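Long-range contacts in endoglucanase (Clostridium thermocellum, PDB 2YIK), which probably hydrolyses the beta-1,4-glucosidic bonds of cellulose, acting as a family 9 glycoside hydrolase in polysaccharide degradation: residues F303-Y309 with Y347-K353; Y40-L44 with C509-Y513; I228-N232 with W288-A292; M48-D52 with H153-I157. All coordinates share one frame; numbering follows the deposited sequence.

Contact 1. Residues F303-Y309 with Y347-K353; sequences FKYYDYY and YKRASNK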
loop_
_atom_site.group_PDB
_atom_site.type_symbol
_atom_site.label_atom_id
_atom_site.label_comp_id
_atom_site.label_asym_id
_atom_site.label_seq_id
_atom_site.Cartn_x
_atom_site.Cartn_y
_atom_site.Cartn_z
ATOM N N PHE A 303 -22.364 -0.609 0.293
ATOM C CA PHE A 303 -23.319 -0.927 1.343
ATOM C C PHE A 303 -23.735 -2.393 1.338
ATOM O O PHE A 303 -24.026 -2.954 2.385
ATOM C CB PHE A 303 -24.567 -0.040 1.233
ATOM C CG PHE A 303 -24.338 1.399 1.639
ATOM C CD1 PHE A 303 -23.163 1.786 2.283
ATOM C CD2 PHE A 303 -25.321 2.360 1.417
ATOM C CE1 PHE A 303 -22.969 3.104 2.706
ATOM C CE2 PHE A 303 -25.142 3.680 1.836
ATOM C CZ PHE A 303 -23.961 4.055 2.482
ATOM N N LYS A 304 -23.747 -3.011 0.162
ATOM C CA LYS A 304 -24.128 -4.417 0.035
ATOM C C LYS A 304 -23.168 -5.369 0.766
ATOM O O LYS A 304 -23.594 -6.373 1.331
ATOM C CB LYS A 304 -24.197 -4.803 -1.450
ATOM C CG LYS A 304 -24.725 -6.215 -1.741
ATOM C CD LYS A 304 -24.905 -6.461 -3.258
ATOM C CE LYS A 304 -25.828 -5.411 -3.896
ATOM N NZ LYS A 304 -26.050 -5.595 -5.383
ATOM N N TYR A 305 -21.880 -5.045 0.779
ATOM C CA TYR A 305 -20.906 -5.928 1.407
ATOM C C TYR A 305 -20.184 -5.389 2.639
ATOM O O TYR A 305 -19.471 -6.135 3.301
ATOM C CB TYR A 305 -19.876 -6.364 0.362
ATOM C CG TYR A 305 -20.481 -7.083 -0.827
ATOM C CD1 TYR A 305 -20.902 -8.413 -0.728
ATOM C CD2 TYR A 305 -20.648 -6.428 -2.048
ATOM C CE1 TYR A 305 -21.472 -9.074 -1.822
ATOM C CE2 TYR A 305 -21.214 -7.075 -3.147
ATOM C CZ TYR A 305 -21.624 -8.397 -3.028
ATOM O OH TYR A 305 -22.180 -9.041 -4.113
ATOM N N TYR A 306 -20.376 -4.112 2.951
ATOM C CA TYR A 306 -19.722 -3.499 4.103
ATOM C C TYR A 306 -20.050 -4.165 5.442
ATOM O O TYR A 306 -21.210 -4.239 5.849
ATOM C CB TYR A 306 -20.071 -2.006 4.174
ATOM C CG TYR A 306 -19.453 -1.260 5.349
ATOM C CD1 TYR A 306 -18.105 -1.428 5.681
ATOM C CD2 TYR A 306 -20.205 -0.353 6.102
ATOM C CE1 TYR A 306 -17.521 -0.710 6.736
ATOM C CE2 TYR A 306 -19.631 0.373 7.161
ATOM C CZ TYR A 306 -18.287 0.186 7.471
ATOM O OH TYR A 306 -17.707 0.871 8.524
ATOM N N ASP A 307 -19.010 -4.649 6.118
ATOM C CA ASP A 307 -19.146 -5.298 7.421
ATOM C C ASP A 307 -18.904 -4.211 8.470
ATOM O O ASP A 307 -17.765 -3.896 8.807
ATOM C CB ASP A 307 -18.102 -6.422 7.555
ATOM C CG ASP A 307 -18.238 -7.213 8.859
ATOM O OD1 ASP A 307 -19.044 -6.814 9.729
ATOM O OD2 ASP A 307 -17.527 -8.233 9.012
ATOM N N TYR A 308 -19.992 -3.632 8.965
ATOM C CA TYR A 308 -19.937 -2.560 9.959
ATOM C C TYR A 308 -19.235 -2.999 11.238
ATOM O O TYR A 308 -18.723 -2.171 11.985
ATOM C CB TYR A 308 -21.367 -2.109 10.283
ATOM C CG TYR A 308 -21.500 -0.913 11.201
ATOM C CD1 TYR A 308 -21.288 0.384 10.733
ATOM C CD2 TYR A 308 -21.887 -1.079 12.533
ATOM C CE1 TYR A 308 -21.469 1.487 11.566
ATOM C CE2 TYR A 308 -22.066 0.012 13.371
ATOM C CZ TYR A 308 -21.858 1.291 12.881
ATOM O OH TYR A 308 -22.058 2.378 13.698
ATOM N N TYR A 309 -19.213 -4.305 11.477
ATOM C CA TYR A 309 -18.603 -4.859 12.683
ATOM C C TYR A 309 -17.106 -5.136 12.574
ATOM O O TYR A 309 -16.448 -5.378 13.579
ATOM C CB TYR A 309 -19.335 -6.152 13.079
ATOM C CG TYR A 309 -20.835 -5.960 13.162
ATOM C CD1 TYR A 309 -21.381 -4.965 13.977
ATOM C CD2 TYR A 309 -21.706 -6.717 12.368
ATOM C CE1 TYR A 309 -22.764 -4.714 14.000
ATOM C CE2 TYR A 309 -23.091 -6.473 12.377
ATOM C CZ TYR A 309 -23.613 -5.468 13.194
ATOM O OH TYR A 309 -24.972 -5.205 13.182
ATOM N N TYR A 347 -27.877 1.923 4.061
ATOM C CA TYR A 347 -26.933 0.876 4.427
ATOM C C TYR A 347 -27.623 -0.241 5.220
ATOM O O TYR A 347 -27.364 -1.424 4.991
ATOM C CB TYR A 347 -25.765 1.444 5.236
ATOM C CG TYR A 347 -24.906 0.343 5.823
ATOM C CD1 TYR A 347 -24.290 -0.600 4.999
ATOM C CD2 TYR A 347 -24.787 0.190 7.204
ATOM C CE1 TYR A 347 -23.583 -1.674 5.535
ATOM C CE2 TYR A 347 -24.083 -0.880 7.753
ATOM C CZ TYR A 347 -23.486 -1.810 6.911
ATOM O OH TYR A 347 -22.810 -2.876 7.452
ATOM N N LYS A 348 -28.498 0.127 6.151
ATOM C CA LYS A 348 -29.209 -0.881 6.933
ATOM C C LYS A 348 -30.053 -1.766 6.019
ATOM O O LYS A 348 -30.070 -2.989 6.172
ATOM C CB LYS A 348 -30.097 -0.221 7.983
ATOM C CG LYS A 348 -29.324 0.446 9.101
ATOM C CD LYS A 348 -30.267 1.121 10.079
ATOM C CE LYS A 348 -29.935 2.587 10.230
ATOM N NZ LYS A 348 -30.752 3.263 11.265
ATOM N N ARG A 349 -30.748 -1.149 5.067
ATOM C CA ARG A 349 -31.577 -1.905 4.133
ATOM C C ARG A 349 -30.712 -2.838 3.296
ATOM O O ARG A 349 -31.078 -3.982 3.049
ATOM C CB ARG A 349 -32.366 -0.958 3.207
ATOM C CG ARG A 349 -33.687 -0.443 3.793
ATOM C CD ARG A 349 -34.528 0.296 2.739
ATOM N NE ARG A 349 -33.959 1.599 2.393
ATOM C CZ ARG A 349 -34.121 2.705 3.118
ATOM N NH1 ARG A 349 -34.865 2.684 4.221
ATOM N NH2 ARG A 349 -33.557 3.838 2.727
ATOM N N ALA A 350 -29.548 -2.345 2.882
ATOM C CA ALA A 350 -28.623 -3.112 2.048
ATOM C C ALA A 350 -27.942 -4.300 2.729
ATOM O O ALA A 350 -27.653 -5.303 2.084
ATOM C CB ALA A 350 -27.558 -2.174 1.482
ATOM N N SER A 351 -27.670 -4.186 4.024
ATOM C CA SER A 351 -26.991 -5.254 4.760
ATOM C C SER A 351 -27.965 -5.924 5.717
ATOM O O SER A 351 -27.559 -6.548 6.694
ATOM C CB SER A 351 -25.825 -4.659 5.557
ATOM O OG SER A 351 -26.293 -3.685 6.480
ATOM N N ASN A 352 -29.249 -5.798 5.390
ATOM C CA ASN A 352 -30.386 -6.284 6.171
ATOM C C ASN A 352 -30.271 -6.282 7.691
ATOM O O ASN A 352 -30.234 -7.317 8.364
ATOM C CB ASN A 352 -30.918 -7.634 5.655
ATOM C CG ASN A 352 -29.875 -8.711 5.612
ATOM O OD1 ASN A 352 -29.411 -9.184 6.651
ATOM N ND2 ASN A 352 -29.499 -9.122 4.400
ATOM N N LYS A 353 -30.238 -5.055 8.196
ATOM C CA LYS A 353 -30.195 -4.735 9.607
ATOM C C LYS A 353 -31.553 -4.072 9.818
ATOM O O LYS A 353 -32.167 -3.598 8.855
ATOM C CB LYS A 353 -29.101 -3.706 9.898
ATOM C CG LYS A 353 -27.682 -4.227 9.801
ATOM C CD LYS A 353 -26.676 -3.117 10.072
ATOM C CE LYS A 353 -25.261 -3.669 10.173
ATOM N NZ LYS A 353 -24.902 -4.447 8.961
HETATM O O HOH W 1 -22.412 -5.613 8.875
#
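Tyr347 OH donates a hydrogen bond to the backbone oxygen Tyr306 O, 2.6 Å away. The C=O...OH angle is 138°, with the hydroxyl standing well above the carbonyl plane. Nearer the backbone, Tyr347 CB lies 3.8 Å from the centre of the Phe303 ring, squarely over its face, and the Tyr347 ring turns an edge toward Phe303 in an offset edge-to-face pair, planes at 62°. Tyr306 CD2 lies over a face of the Tyr347 ring, 3.7 Å from Tyr347 CE1, which completes a three-ring cluster. Ala350 CB packs beside this cluster, 3.7 Å from Phe303 CB.

A second shell fixes the tyrosine hydroxyl. Lys353 NZ donates to Tyr347 OH at 3.0 Å and to Ser351 OG at 2.9 Å, and a water accepts from both Lys353 NZ and Tyr308 N. The bend at the end of the lysine chain (chi4 55°) turns the ammonium back to these acceptors, and its charge may strengthen the hydroxyl as a donor. Ser351 OG in turn donates to Tyr347 O, while Asp307 OD1 closes an Asx turn with Tyr309 N.

Aromatic cluster and hydroxyl bond thus join the C-terminal ends of helices 296-305 and 342-350 in the family 9 catalytic domain. Phe303 also packs on Phe343 of helix 342-350, and Tyr306 on Trp322, Ala326 and Leu329 of helix 322-336 and on Pro364 of helix 363-373.

Contact 2. Residues Y40-L44 with C509-Y513; sequences YAKAL and CAGLY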
loop_
_atom_site.group_PDB
_atom_site.type_symbol
_atom_site.label_atom_id
_atom_site.label_comp_id
_atom_site.label_asym_id
_atom_site.label_seq_id
_atom_site.Cartn_x
_atom_site.Cartn_y
_atom_site.Cartn_z
ATOM N N TYR A 40 9.088 15.406 12.276
ATOM C CA TYR A 40 8.162 14.735 11.376
ATOM C C TYR A 40 8.272 15.152 9.919
ATOM O O TYR A 40 7.883 14.395 9.032
ATOM C CB TYR A 40 6.731 14.915 11.885
ATOM C CG TYR A 40 6.616 14.614 13.362
ATOM C CD1 TYR A 40 7.059 13.392 13.883
ATOM C CD2 TYR A 40 6.141 15.576 14.255
ATOM C CE1 TYR A 40 7.041 13.144 15.255
ATOM C CE2 TYR A 40 6.118 15.336 15.629
ATOM C CZ TYR A 40 6.572 14.125 16.120
ATOM O OH TYR A 40 6.578 13.925 17.477
ATOM N N ALA A 41 8.801 16.346 9.666
ATOM C CA ALA A 41 8.972 16.811 8.289
ATOM C C ALA A 41 10.064 15.969 7.647
ATOM O O ALA A 41 9.941 15.516 6.509
ATOM C CB ALA A 41 9.365 18.291 8.260
ATOM N N LYS A 42 11.139 15.756 8.393
ATOM C CA LYS A 42 12.250 14.955 7.906
ATOM C C LYS A 42 11.829 13.489 7.815
ATOM O O LYS A 42 12.270 12.760 6.925
ATOM C CB LYS A 42 13.446 15.099 8.848
ATOM C CG LYS A 42 14.602 14.175 8.513
ATOM C CD LYS A 42 15.762 14.309 9.504
ATOM C CE LYS A 42 16.720 13.127 9.358
ATOM N NZ LYS A 42 17.952 13.276 10.185
ATOM N N ALA A 43 10.979 13.054 8.741
ATOM C CA ALA A 43 10.513 11.669 8.742
ATOM C C ALA A 43 9.709 11.411 7.470
ATOM O O ALA A 43 9.857 10.372 6.822
ATOM C CB ALA A 43 9.661 11.407 9.973
ATOM N N LEU A 44 8.861 12.369 7.111
ATOM C CA LEU A 44 8.050 12.262 5.902
ATOM C C LEU A 44 8.980 12.185 4.696
ATOM O O LEU A 44 8.852 11.302 3.844
ATOM C CB LEU A 44 7.129 13.483 5.762
ATOM C CG LEU A 44 6.348 13.574 4.446
ATOM C CD1 LEU A 44 5.479 12.330 4.291
ATOM C CD2 LEU A 44 5.483 14.831 4.423
ATOM N N CYS A 509 3.467 10.312 9.062
ATOM C CA CYS A 509 4.453 11.381 9.192
ATOM C C CYS A 509 3.832 12.702 8.769
ATOM O O CYS A 509 3.972 13.707 9.469
ATOM C CB CYS A 509 5.674 11.096 8.320
ATOM S SG CYS A 509 6.703 9.712 8.886
ATOM N N ALA A 510 3.143 12.693 7.625
ATOM C CA ALA A 510 2.489 13.894 7.113
ATOM C C ALA A 510 1.428 14.374 8.091
ATOM O O ALA A 510 1.317 15.571 8.359
ATOM C CB ALA A 510 1.848 13.615 5.753
ATOM N N GLY A 511 0.645 13.429 8.607
ATOM C CA GLY A 511 -0.410 13.764 9.548
ATOM C C GLY A 511 0.127 14.361 10.837
ATOM O O GLY A 511 -0.477 15.277 11.400
ATOM N N LEU A 512 1.249 13.834 11.316
ATOM C CA LEU A 512 1.866 14.341 12.541
ATOM C C LEU A 512 2.423 15.736 12.302
ATOM O O LEU A 512 2.375 16.596 13.182
ATOM C CB LEU A 512 2.987 13.402 13.008
ATOM C CG LEU A 512 2.475 12.115 13.656
ATOM C CD1 LEU A 512 3.588 11.087 13.728
ATOM C CD2 LEU A 512 1.916 12.428 15.036
ATOM N N TYR A 513 2.956 15.962 11.108
ATOM C CA TYR A 513 3.499 17.271 10.788
ATOM C C TYR A 513 2.348 18.268 10.738
ATOM O O TYR A 513 2.486 19.430 11.126
ATOM C CB TYR A 513 4.210 17.252 9.438
ATOM C CG TYR A 513 4.862 18.576 9.133
ATOM C CD1 TYR A 513 6.015 18.977 9.810
ATOM C CD2 TYR A 513 4.293 19.457 8.215
ATOM C CE1 TYR A 513 6.588 20.234 9.581
ATOM C CE2 TYR A 513 4.851 20.709 7.982
ATOM C CZ TYR A 513 5.996 21.091 8.667
ATOM O OH TYR A 513 6.544 22.331 8.427
#
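The segments Tyr40-Leu44 and Cys509-Tyr513 are helical and run nearly antiparallel at 158°, their axes approaching to 8.2 Å, with Leu44 set against Cys509 at one end and Tyr40 against Tyr513 at the other. This is an antiparallel helix pair in the mainly helical framework of the family 9 catalytic domain, an (alpha/alpha)6 barrel, and it brings the first and last helices of the modelled chain together.

The small residues Ala43, Cys509 and Ala510 are consistent with this spacing. Cys509 CB rests 3.6 Å from Leu44 CA, so that this side chain meets the opposing backbone directly, and the leucine's two methyl branches both reach Ala510 CB, Leu44 CD2 at 4.1 Å. At the other end the Tyr40 ring meets Leu512: Leu512 CB stands over one face of the ring, offset toward the rim, at 4.1 Å from the ring centre and 22° off the normal, a CH-pi contact. With CG anti to the backbone N (chi1 -176°), the Tyr513 ring reaches across to the first turn of the partner helix, where Tyr513 CE1 comes within 3.6 Å of Ala41 CB.

No hydrogen bond crosses between the two segments; the evidence is of apolar packing throughout. The polar end of Tyr40 is satisfied by helix 416-428, its hydroxyl bonding to Asp426 and Arg422, while Met425 of that helix touches both Cys509 and Leu512. Phe145 of helix 142-147 packs against Leu44 and Ala510. The sulfur Cys509 SG lies against Ala43 CB, 3.6 Å away.

Contact 3. Residues I228-N232 with W288-A292; sequences INYMN and WLYLA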
loop_
_atom_site.group_PDB
_atom_site.type_symbol
_atom_site.label_atom_id
_atom_site.label_comp_id
_atom_site.label_asym_id
_atom_site.label_seq_id
_atom_site.Cartn_x
_atom_site.Cartn_y
_atom_site.Cartn_z
ATOM N N ILE A 228 -8.021 6.336 -6.346
ATOM C CA ILE A 228 -7.317 7.278 -5.483
ATOM C C ILE A 228 -6.383 8.139 -6.344
ATOM O O ILE A 228 -6.217 9.332 -6.084
ATOM C CB ILE A 228 -6.495 6.526 -4.403
ATOM C CG1 ILE A 228 -7.460 5.854 -3.417
ATOM C CG2 ILE A 228 -5.540 7.486 -3.678
ATOM C CD1 ILE A 228 -6.811 4.880 -2.483
ATOM N N ASN A 229 -5.789 7.529 -7.372
ATOM C CA ASN A 229 -4.879 8.236 -8.268
ATOM C C ASN A 229 -5.662 9.352 -8.959
ATOM O O ASN A 229 -5.161 10.465 -9.137
ATOM C CB ASN A 229 -4.295 7.278 -9.313
ATOM C CG ASN A 229 -2.904 7.688 -9.772
ATOM O OD1 ASN A 229 -2.549 7.532 -10.946
ATOM N ND2 ASN A 229 -2.104 8.197 -8.847
ATOM N N TYR A 230 -6.897 9.046 -9.351
ATOM C CA TYR A 230 -7.742 10.044 -9.983
ATOM C C TYR A 230 -7.941 11.187 -8.992
ATOM O O TYR A 230 -7.750 12.358 -9.334
ATOM C CB TYR A 230 -9.104 9.454 -10.359
ATOM C CG TYR A 230 -10.165 10.509 -10.570
ATOM C CD1 TYR A 230 -10.271 11.200 -11.778
ATOM C CD2 TYR A 230 -11.028 10.863 -9.534
ATOM C CE1 TYR A 230 -11.222 12.222 -11.946
ATOM C CE2 TYR A 230 -11.970 11.878 -9.688
ATOM C CZ TYR A 230 -12.063 12.549 -10.893
ATOM O OH TYR A 230 -13.015 13.530 -11.030
ATOM N N MET A 231 -8.319 10.845 -7.761
ATOM C CA MET A 231 -8.555 11.850 -6.728
ATOM C C MET A 231 -7.339 12.743 -6.503
ATOM O O MET A 231 -7.477 13.940 -6.261
ATOM C CB MET A 231 -8.939 11.191 -5.395
ATOM C CG MET A 231 -10.302 10.509 -5.358
ATOM S SD MET A 231 -11.700 11.561 -5.813
ATOM C CE MET A 231 -11.821 12.662 -4.415
ATOM N N ASN A 232 -6.149 12.156 -6.591
ATOM C CA ASN A 232 -4.905 12.891 -6.381
ATOM C C ASN A 232 -4.459 13.745 -7.569
ATOM O O ASN A 232 -3.753 14.736 -7.386
ATOM C CB ASN A 232 -3.780 11.908 -6.011
ATOM C CG ASN A 232 -3.871 11.417 -4.569
ATOM O OD1 ASN A 232 -3.441 10.311 -4.254
ATOM N ND2 ASN A 232 -4.413 12.249 -3.689
ATOM N N TRP A 288 -14.108 4.494 -2.750
ATOM C CA TRP A 288 -13.282 5.468 -3.452
ATOM C C TRP A 288 -13.888 5.863 -4.791
ATOM O O TRP A 288 -13.774 7.015 -5.213
ATOM C CB TRP A 288 -11.871 4.927 -3.672
ATOM C CG TRP A 288 -10.999 5.056 -2.464
ATOM C CD1 TRP A 288 -10.641 4.064 -1.595
ATOM C CD2 TRP A 288 -10.391 6.260 -1.977
ATOM N NE1 TRP A 288 -9.840 4.573 -0.599
ATOM C CE2 TRP A 288 -9.670 5.912 -0.808
ATOM C CE3 TRP A 288 -10.377 7.589 -2.418
ATOM C CZ2 TRP A 288 -8.946 6.861 -0.074
ATOM C CZ3 TRP A 288 -9.655 8.530 -1.685
ATOM C CH2 TRP A 288 -8.948 8.158 -0.527
ATOM N N LEU A 289 -14.518 4.907 -5.463
ATOM C CA LEU A 289 -15.144 5.195 -6.743
ATOM C C LEU A 289 -16.364 6.099 -6.567
ATOM O O LEU A 289 -16.677 6.893 -7.453
ATOM C CB LEU A 289 -15.525 3.898 -7.461
ATOM C CG LEU A 289 -14.334 3.244 -8.175
ATOM C CD1 LEU A 289 -14.651 1.810 -8.530
ATOM C CD2 LEU A 289 -13.978 4.052 -9.423
ATOM N N TYR A 290 -17.050 5.993 -5.428
ATOM C CA TYR A 290 -18.203 6.861 -5.213
ATOM C C TYR A 290 -17.659 8.259 -4.966
ATOM O O TYR A 290 -18.200 9.245 -5.467
ATOM C CB TYR A 290 -19.041 6.430 -4.008
ATOM C CG TYR A 290 -20.215 7.363 -3.768
ATOM C CD1 TYR A 290 -21.384 7.267 -4.531
ATOM C CD2 TYR A 290 -20.131 8.392 -2.826
ATOM C CE1 TYR A 290 -22.438 8.177 -4.363
ATOM C CE2 TYR A 290 -21.172 9.301 -2.651
ATOM C CZ TYR A 290 -22.322 9.188 -3.421
ATOM O OH TYR A 290 -23.345 10.088 -3.230
ATOM N N LEU A 291 -16.571 8.334 -4.204
ATOM C CA LEU A 291 -15.935 9.607 -3.893
ATOM C C LEU A 291 -15.502 10.289 -5.195
ATOM O O LEU A 291 -15.625 11.504 -5.344
ATOM C CB LEU A 291 -14.726 9.360 -2.980
ATOM C CG LEU A 291 -14.258 10.445 -2.002
ATOM C CD1 LEU A 291 -15.437 10.982 -1.205
ATOM C CD2 LEU A 291 -13.201 9.854 -1.059
ATOM N N ALA A 292 -15.021 9.492 -6.142
ATOM C CA ALA A 292 -14.555 10.008 -7.421
ATOM C C ALA A 292 -15.642 10.362 -8.424
ATOM O O ALA A 292 -15.500 11.305 -9.201
ATOM C CB ALA A 292 -13.586 9.003 -8.060
#
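The indole of Trp288 receives Ile228 over one face and Met231 at an edge. Ile228 CG1 lies 3.4 Å from the centre of the six-membered ring, 16° off its normal, a close CH-pi contact; Ile228 CD1 continues across the ring system to within 3.6 Å of Trp288 NE1. Met231 CG approaches near the indole plane, 4.1 Å from Trp288 CE3. Two further aromatic rings, Trp284 and Tyr139, meet the indole edge-to-face. A second ring in the contact, that of Tyr230, takes Ala292 CB obliquely, 3.5 Å from Tyr230 CD2.

Met231 goes on from the indole edge to the other end of the segment 288-292. Its chain folds at chi2 (-56°) and again at chi3, placing Met231 SD 3.6 Å from Ala292 CA and Met231 CE 4.1 Å from Leu291 CG. All these contacts are apolar, and no hydrogen bond passes between the segments.

The helix axes run in broadly the same direction, 32° apart and 9.5 Å at closest, consistent with two helices of one layer in an (alpha/alpha)6 barrel. Helix 124-140 packs on Ile228 and Met231, helix 238-257 on Tyr230, and helix 322-336 on Trp288 and Leu291.

Contact 4. Residues M48-D52 with H153-I157; sequences MFFYD and HAEVI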
loop_
_atom_site.group_PDB
_atom_site.type_symbol
_atom_site.label_atom_id
_atom_site.label_comp_id
_atom_site.label_asym_id
_atom_site.label_seq_id
_atom_site.Cartn_x
_atom_site.Cartn_y
_atom_site.Cartn_z
ATOM N N MET A 48 9.621 8.145 2.070
ATOM C CA MET A 48 9.395 7.762 0.679
ATOM C C MET A 48 10.585 7.148 -0.034
ATOM O O MET A 48 10.414 6.443 -1.031
ATOM C CB MET A 48 8.863 8.953 -0.123
ATOM C CG MET A 48 7.439 9.307 0.256
ATOM S SD MET A 48 6.757 10.772 -0.542
ATOM C CE MET A 48 7.306 12.019 0.550
ATOM N N PHE A 49 11.787 7.391 0.472
ATOM C CA PHE A 49 12.973 6.846 -0.173
ATOM C C PHE A 49 13.029 5.332 -0.214
ATOM O O PHE A 49 13.772 4.768 -1.013
ATOM C CB PHE A 49 14.232 7.417 0.471
ATOM C CG PHE A 49 14.558 8.789 -0.015
ATOM C CD1 PHE A 49 15.344 8.974 -1.151
ATOM C CD2 PHE A 49 14.020 9.900 0.618
ATOM C CE1 PHE A 49 15.577 10.256 -1.651
ATOM C CE2 PHE A 49 14.244 11.175 0.132
ATOM C CZ PHE A 49 15.027 11.357 -1.005
ATOM N N PHE A 50 12.244 4.669 0.628
ATOM C CA PHE A 50 12.239 3.213 0.596
ATOM C C PHE A 50 11.664 2.784 -0.741
ATOM O O PHE A 50 12.073 1.778 -1.310
ATOM C CB PHE A 50 11.369 2.607 1.699
ATOM C CG PHE A 50 11.258 1.108 1.591
ATOM C CD1 PHE A 50 12.326 0.292 1.942
ATOM C CD2 PHE A 50 10.093 0.513 1.104
ATOM C CE1 PHE A 50 12.255 -1.086 1.768
ATOM C CE2 PHE A 50 10.013 -0.860 0.926
ATOM C CZ PHE A 50 11.088 -1.665 1.275
ATOM N N TYR A 51 10.712 3.555 -1.245
ATOM C CA TYR A 51 10.101 3.210 -2.512
ATOM C C TYR A 51 11.101 3.350 -3.650
ATOM O O TYR A 51 11.114 2.527 -4.565
ATOM C CB TYR A 51 8.842 4.052 -2.716
ATOM C CG TYR A 51 7.779 3.651 -1.717
ATOM C CD1 TYR A 51 7.158 2.402 -1.801
ATOM C CD2 TYR A 51 7.469 4.470 -0.630
ATOM C CE1 TYR A 51 6.258 1.974 -0.820
ATOM C CE2 TYR A 51 6.575 4.053 0.357
ATOM C CZ TYR A 51 5.976 2.802 0.259
ATOM O OH TYR A 51 5.132 2.365 1.255
ATOM N N ASP A 52 11.962 4.361 -3.581
ATOM C CA ASP A 52 12.972 4.532 -4.619
ATOM C C ASP A 52 13.891 3.315 -4.631
ATOM O O ASP A 52 14.362 2.893 -5.689
ATOM C CB ASP A 52 13.817 5.784 -4.370
ATOM C CG ASP A 52 13.003 7.056 -4.424
ATOM O OD1 ASP A 52 12.010 7.151 -3.670
ATOM O OD2 ASP A 52 13.357 7.960 -5.215
ATOM N N HIS A 153 7.873 14.188 -4.910
ATOM C CA HIS A 153 8.399 12.844 -4.644
ATOM C C HIS A 153 7.233 11.852 -4.549
ATOM O O HIS A 153 7.274 10.767 -5.129
ATOM C CB HIS A 153 9.187 12.847 -3.329
ATOM C CG HIS A 153 10.043 11.632 -3.121
ATOM N ND1 HIS A 153 10.039 10.553 -3.979
ATOM C CD2 HIS A 153 10.936 11.334 -2.146
ATOM C CE1 HIS A 153 10.892 9.642 -3.543
ATOM N NE2 HIS A 153 11.448 10.091 -2.434
ATOM N N ALA A 154 6.189 12.236 -3.820
ATOM C CA ALA A 154 5.009 11.390 -3.658
ATOM C C ALA A 154 4.347 11.080 -5.002
ATOM O O ALA A 154 3.984 9.934 -5.278
ATOM C CB ALA A 154 4.007 12.069 -2.735
ATOM N N GLU A 155 4.194 12.102 -5.839
ATOM C CA GLU A 155 3.563 11.901 -7.131
ATOM C C GLU A 155 4.388 10.991 -8.046
ATOM O O GLU A 155 3.824 10.199 -8.803
ATOM C CB GLU A 155 3.265 13.255 -7.784
ATOM C CG GLU A 155 2.217 14.050 -6.993
ATOM C CD GLU A 155 1.741 15.299 -7.708
ATOM O OE1 GLU A 155 2.256 15.581 -8.805
ATOM O OE2 GLU A 155 0.852 16.003 -7.173
ATOM N N VAL A 156 5.714 11.069 -7.958
ATOM C CA VAL A 156 6.555 10.209 -8.785
ATOM C C VAL A 156 6.363 8.747 -8.379
ATOM O O VAL A 156 6.293 7.853 -9.235
ATOM C CB VAL A 156 8.051 10.580 -8.662
ATOM C CG1 VAL A 156 8.909 9.538 -9.363
ATOM C CG2 VAL A 156 8.292 11.956 -9.286
ATOM N N ILE A 157 6.278 8.507 -7.073
ATOM C CA ILE A 157 6.082 7.154 -6.563
ATOM C C ILE A 157 4.687 6.646 -6.936
ATOM O O ILE A 157 4.551 5.522 -7.402
ATOM C CB ILE A 157 6.248 7.081 -5.014
ATOM C CG1 ILE A 157 7.725 7.126 -4.627
ATOM C CG2 ILE A 157 5.669 5.779 -4.490
ATOM C CD1 ILE A 157 8.480 8.270 -5.252
#
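Met48 extends along His153 toward the backbone of helix 151-167. Its CB sits over one face of the imidazole, 3.8 Å from the ring centre and 20° off the normal, a CH-pi contact. From there the chain runs straight through CG (chi2 176°), carrying Met48 SD past the ring to the helix beyond, 3.6 Å from Ala154 CA. The same sulfur approaches the imidazole obliquely, 4.7 Å from its centre. A bend at chi3 turns the terminal CE off this line, leaving the sulfur as the atom that meets the helix.

The edge of His153 points into the face of Phe49, centroids 4.9 Å apart and planes at 71°, an edge-to-face pair. The carboxylate of Asp52 also lies at the imidazole edge, though the modelled approach is too tight to be trusted in detail; Asp52 OD2 is bonded to the backbone N of Leu65. One turn on, Tyr51 CB rests on Ile157 CG1 at 3.8 Å.

This is helix-to-helix packing within the (alpha/alpha)6 barrel framework, between helix 151-167 and the short helix 49-54. Helix 499-516 packs on Met48 and Tyr51, helix 124-140 on Tyr51 and Ala154, and Phe145 of helix 142-147 touches both Met48 and Ala154.

Overall arrangement
The four contacts join helices of a single catalytic domain, and all lie away from the annotated sites, including His451, the predicted active-site residue. Contacts 2 and 4 are neighbours, centres 15 Å apart, because helices 40-47 and 49-54 follow each other; helix 499-516 borders both. Contact 3 comes near both contact 4 and contact 1, about 5 Å and about 8 Å away by nearest atoms, and reaches contact 1 through the successive helices 279-293 and 296-305. Contacts 1 and 4 sit on opposite sides of the chain's centre, centres 37 Å apart. The side chain of Phe303 is about 8 Å from a calcium ion, and that of Asp52 about 13 Å from the zinc ion.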